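Local coordinates for Os03g0854200 protein (Oryza sativa Japonica Group, PDB 3HKM) that binds double-stranded DNA and single-stranded RNA, shows hydrolytic DNase and phosphorolytic RNase activity in vitro, and is a probable component of the exosome, at residues A[145-148]-A[149-152]; A[91-94]-A[95-98]. All blocks are in the same frame, centred on the assembly; numbering follows the deposited sequence.

Contact 1: residues A[145-148]-A[149-152]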
loop_
_atom_site.group_PDB
_atom_site.type_symbol
_atom_site.label_atom_id
_atom_site.label_comp_id
_atom_site.label_asym_id
_atom_site.label_seq_id
_atom_site.Cartn_x
_atom_site.Cartn_y
_atom_site.Cartn_z
ATOM N N VAL A 145 -11.979 5.944 -12.476
ATOM C CA VAL A 145 -12.454 5.936 -13.856
ATOM C C VAL A 145 -13.517 7.005 -14.077
ATOM O O VAL A 145 -14.530 7.050 -13.372
ATOM C CB VAL A 145 -12.987 4.557 -14.293
ATOM C CG1 VAL A 145 -13.084 4.508 -15.809
ATOM C CG2 VAL A 145 -12.082 3.447 -13.777
ATOM N N LEU A 146 -13.268 7.863 -15.063
ATOM C CA LEU A 146 -14.151 8.983 -15.366
ATOM C C LEU A 146 -15.318 8.585 -16.261
ATOM O O LEU A 146 -15.270 7.564 -16.945
ATOM C CB LEU A 146 -13.362 10.120 -16.013
ATOM C CG LEU A 146 -12.313 10.770 -15.110
ATOM C CD1 LEU A 146 -11.595 11.894 -15.842
ATOM C CD2 LEU A 146 -12.975 11.271 -13.835
ATOM N N GLU A 147 -16.352 9.423 -16.246
ATOM C CA GLU A 147 -17.603 9.213 -16.983
ATOM C C GLU A 147 -17.514 8.375 -18.271
ATOM O O GLU A 147 -18.193 7.350 -18.391
ATOM C CB GLU A 147 -18.276 10.564 -17.266
ATOM C CG GLU A 147 -17.301 11.726 -17.477
ATOM C CD GLU A 147 -16.843 12.379 -16.171
ATOM O OE1 GLU A 147 -16.202 13.453 -16.232
ATOM O OE2 GLU A 147 -17.127 11.824 -15.087
ATOM N N ASP A 148 -16.701 8.808 -19.232
ATOM C CA ASP A 148 -16.559 8.068 -20.488
ATOM C C ASP A 148 -15.254 7.276 -20.579
ATOM O O ASP A 148 -14.692 7.108 -21.668
ATOM C CB ASP A 148 -16.724 8.987 -21.708
ATOM C CG ASP A 148 -18.147 8.954 -22.287
ATOM O OD1 ASP A 148 -18.342 8.276 -23.322
ATOM O OD2 ASP A 148 -19.067 9.590 -21.710
ATOM N N GLY A 149 -14.777 6.794 -19.433
ATOM C CA GLY A 149 -13.662 5.862 -19.405
ATOM C C GLY A 149 -12.296 6.458 -19.131
ATOM O O GLY A 149 -11.312 5.721 -19.017
ATOM N N GLU A 150 -12.222 7.785 -19.029
ATOM C CA GLU A 150 -10.951 8.454 -18.755
ATOM C C GLU A 150 -10.380 7.981 -17.424
ATOM O O GLU A 150 -11.025 8.111 -16.387
ATOM C CB GLU A 150 -11.119 9.978 -18.739
ATOM C CG GLU A 150 -11.512 10.588 -20.077
ATOM C CD GLU A 150 -13.013 10.730 -20.245
ATOM O OE1 GLU A 150 -13.477 10.803 -21.403
ATOM O OE2 GLU A 150 -13.729 10.780 -19.224
ATOM N N VAL A 151 -9.172 7.432 -17.451
ATOM C CA VAL A 151 -8.565 6.924 -16.228
ATOM C C VAL A 151 -7.748 7.985 -15.513
ATOM O O VAL A 151 -6.970 8.711 -16.123
ATOM C CB VAL A 151 -7.693 5.687 -16.477
ATOM C CG1 VAL A 151 -6.590 5.593 -15.429
ATOM C CG2 VAL A 151 -8.554 4.438 -16.459
ATOM N N ILE A 152 -7.943 8.052 -14.205
ATOM C CA ILE A 152 -7.274 9.008 -13.342
ATOM C C ILE A 152 -6.400 8.238 -12.342
ATOM O O ILE A 152 -6.832 7.233 -11.789
ATOM C CB ILE A 152 -8.331 9.897 -12.642
ATOM C CG1 ILE A 152 -8.390 11.272 -13.307
ATOM C CG2 ILE A 152 -8.039 10.060 -11.176
ATOM C CD1 ILE A 152 -8.355 11.224 -14.803
#

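Contact 2: residues A[91-94]-A[95-98]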
loop_
_atom_site.group_PDB
_atom_site.type_symbol
_atom_site.label_atom_id
_atom_site.label_comp_id
_atom_site.label_asym_id
_atom_site.label_seq_id
_atom_site.Cartn_x
_atom_site.Cartn_y
_atom_site.Cartn_z
ATOM N N ILE A 91 4.086 -10.606 -0.882
ATOM C CA ILE A 91 5.375 -10.145 -1.397
ATOM C C ILE A 91 6.553 -10.601 -0.557
ATOM O O ILE A 91 7.670 -10.638 -1.041
ATOM C CB ILE A 91 5.441 -8.611 -1.539
ATOM C CG1 ILE A 91 5.696 -7.957 -0.180
ATOM C CG2 ILE A 91 4.187 -8.062 -2.226
ATOM C CD1 ILE A 91 5.835 -6.445 -0.244
ATOM N N CYS A 92 6.300 -10.942 0.700
ATOM C CA CYS A 92 7.362 -11.381 1.597
ATOM C C CYS A 92 7.840 -12.778 1.239
ATOM O O CYS A 92 7.029 -13.668 0.964
ATOM C CB CYS A 92 6.887 -11.344 3.054
ATOM S SG CYS A 92 6.805 -9.681 3.784
ATOM N N LEU A 93 9.157 -12.978 1.231
ATOM C CA LEU A 93 9.689 -14.328 1.075
ATOM C C LEU A 93 9.648 -15.061 2.426
ATOM O O LEU A 93 10.359 -14.703 3.370
ATOM C CB LEU A 93 11.100 -14.306 0.487
ATOM C CG LEU A 93 11.580 -15.679 0.005
ATOM C CD1 LEU A 93 10.429 -16.440 -0.643
ATOM C CD2 LEU A 93 12.760 -15.558 -0.956
ATOM N N LEU A 94 8.811 -16.090 2.504
ATOM C CA LEU A 94 8.423 -16.686 3.782
ATOM C C LEU A 94 9.316 -17.842 4.210
ATOM O O LEU A 94 9.281 -18.286 5.360
ATOM C CB LEU A 94 6.952 -17.133 3.736
ATOM C CG LEU A 94 6.450 -17.961 2.537
ATOM C CD1 LEU A 94 6.572 -17.236 1.173
ATOM C CD2 LEU A 94 7.143 -19.314 2.484
ATOM N N THR A 95 10.120 -18.316 3.271
ATOM C CA THR A 95 10.956 -19.485 3.474
ATOM C C THR A 95 12.320 -19.161 4.105
ATOM O O THR A 95 13.061 -20.063 4.488
ATOM C CB THR A 95 11.166 -20.210 2.125
ATOM O OG1 THR A 95 12.116 -21.272 2.280
ATOM C CG2 THR A 95 11.663 -19.233 1.068
ATOM N N VAL A 96 12.650 -17.877 4.218
ATOM C CA VAL A 96 13.965 -17.484 4.720
ATOM C C VAL A 96 14.084 -17.610 6.244
ATOM O O VAL A 96 15.052 -18.198 6.753
ATOM C CB VAL A 96 14.340 -16.048 4.292
ATOM C CG1 VAL A 96 15.765 -15.725 4.718
ATOM C CG2 VAL A 96 14.186 -15.886 2.786
ATOM N N HIS A 97 13.105 -17.068 6.968
ATOM C CA HIS A 97 13.164 -17.045 8.422
ATOM C C HIS A 97 11.989 -17.760 9.068
ATOM O O HIS A 97 11.103 -17.117 9.618
ATOM C CB HIS A 97 13.239 -15.610 8.927
ATOM C CG HIS A 97 14.552 -14.953 8.656
ATOM N ND1 HIS A 97 14.706 -13.951 7.720
ATOM C CD2 HIS A 97 15.781 -15.177 9.175
ATOM C CE1 HIS A 97 15.974 -13.578 7.685
ATOM N NE2 HIS A 97 16.647 -14.306 8.560
ATOM N N PRO A 98 11.991 -19.099 9.008
ATOM C CA PRO A 98 10.941 -19.951 9.577
ATOM C C PRO A 98 10.861 -19.791 11.087
ATOM O O PRO A 98 11.856 -19.393 11.710
ATOM C CB PRO A 98 11.410 -21.364 9.232
ATOM C CG PRO A 98 12.341 -21.190 8.075
ATOM C CD PRO A 98 13.026 -19.889 8.326
HETATM O O HOH W 1 11.424 -15.071 6.022
#

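Contact 1: residues A[145-148]-A[149-152]
L146 and I152 meet methyl to methyl where a short hairpin closes: L146 CD1 comes 3.5 Å from I152 CD1, tighter than usual van der Waals contact, and the two side chains slant across one another. L146 reaches this spot because CG stands anti to the carbonyl carbon (chi1 -65°) and CD1 continues the chain fully extended. The same methyl lies 3.5 Å from E150 CB, and the L146 and E150 side chains run at about a right angle. E150 is bent at chi2 (93°) and folds back along the turn, bringing OE2 within 3.3 Å of L146 CB and OE1 within 3.7 Å of D148 CB. E147 OE1 and E150 OE2, like charges, stand 4.7 Å apart, which may slightly favour protonation, though both residues are exposed to solvent. With L146 cut back to an alanine, the I152 CD1 methyl would probably lose its mate and a gap would open beside E150 CB and the neighbouring L163. Two backbone bonds tie the loop, L146 N to E150 O at 2.6 Å and G149 N to L146 O at 2.7 Å, the latter with its donor lying above the carbonyl plane. G149, at positive phi (98°), has no CB to collide with D148 O. One pair nearer the sheet, V145 and V151 form an antiparallel non-hydrogen-bonded pair whose side chains share a face packed by D207, S210, C211 and R214 of helix 205-229. With E147 and D148 at the corners of a distorted type I turn and G149 as the bulge, this is a 3:5 beta hairpin with a G1 bulge, joining strands 138-145 and 151-153.

Contact 2: residues A[91-94]-A[95-98]
L93 packs against both T95 and V96 across a beta turn of roughly type I geometry (L93 to V96), part of the loop by which helix 77-91 leads into strand 100-110 in a beta-alpha-beta crossover of the RNase PH fold. L93 carries CG anti to its own N (chi1 -167°), which swings the isobutyl group over the turn. There it lies alongside T95, pointing the same way, with L93 CD1 3.5 Å from T95 CG2. V96 crosses this side chain at about a right angle and lays CG2 3.8 Å from L93 CG. L94 is the strained one: with chi1 at 48°, CG is wedged between the backbone N and the carbonyl carbon, and CD2 curls back to 3.2 Å from T95 N. CD2 flanks this amide at about a right angle to the N-H, which faces the L93 side chain and finds no polar partner in the model. V96 CG1 rests 3.5 Å above the plane of the H97 ring, displaced toward its rim. The turn is open, L93 O and V96 N too far apart to bond; one water instead donates to L93 O at 2.9 Å and accepts from H97 N, a residue further on, at 2.8 Å.

In the fold
Contacts 1 and 2 lie on opposite sides of the chain's centre, their own centres 39 Å apart and their nearest atoms about 21 Å apart. They hold different elements: a hairpin of strands 138-145 and 151-153 against the loop between helix 77-91 and strand 100-110. Contact 1 is partly buried, at the edge of the antiparallel four-stranded sheet, and its valines reach helix 205-229. Contact 2 is a surface contact, in a loop that serves the other, mixed sheet. The chemistry follows: in 145-152 direct backbone bonds close the turn, with acidic side chains on its exposed side. In 91-98 apolar branches and a bridging water do the work, and several residues also touch a crystal neighbour.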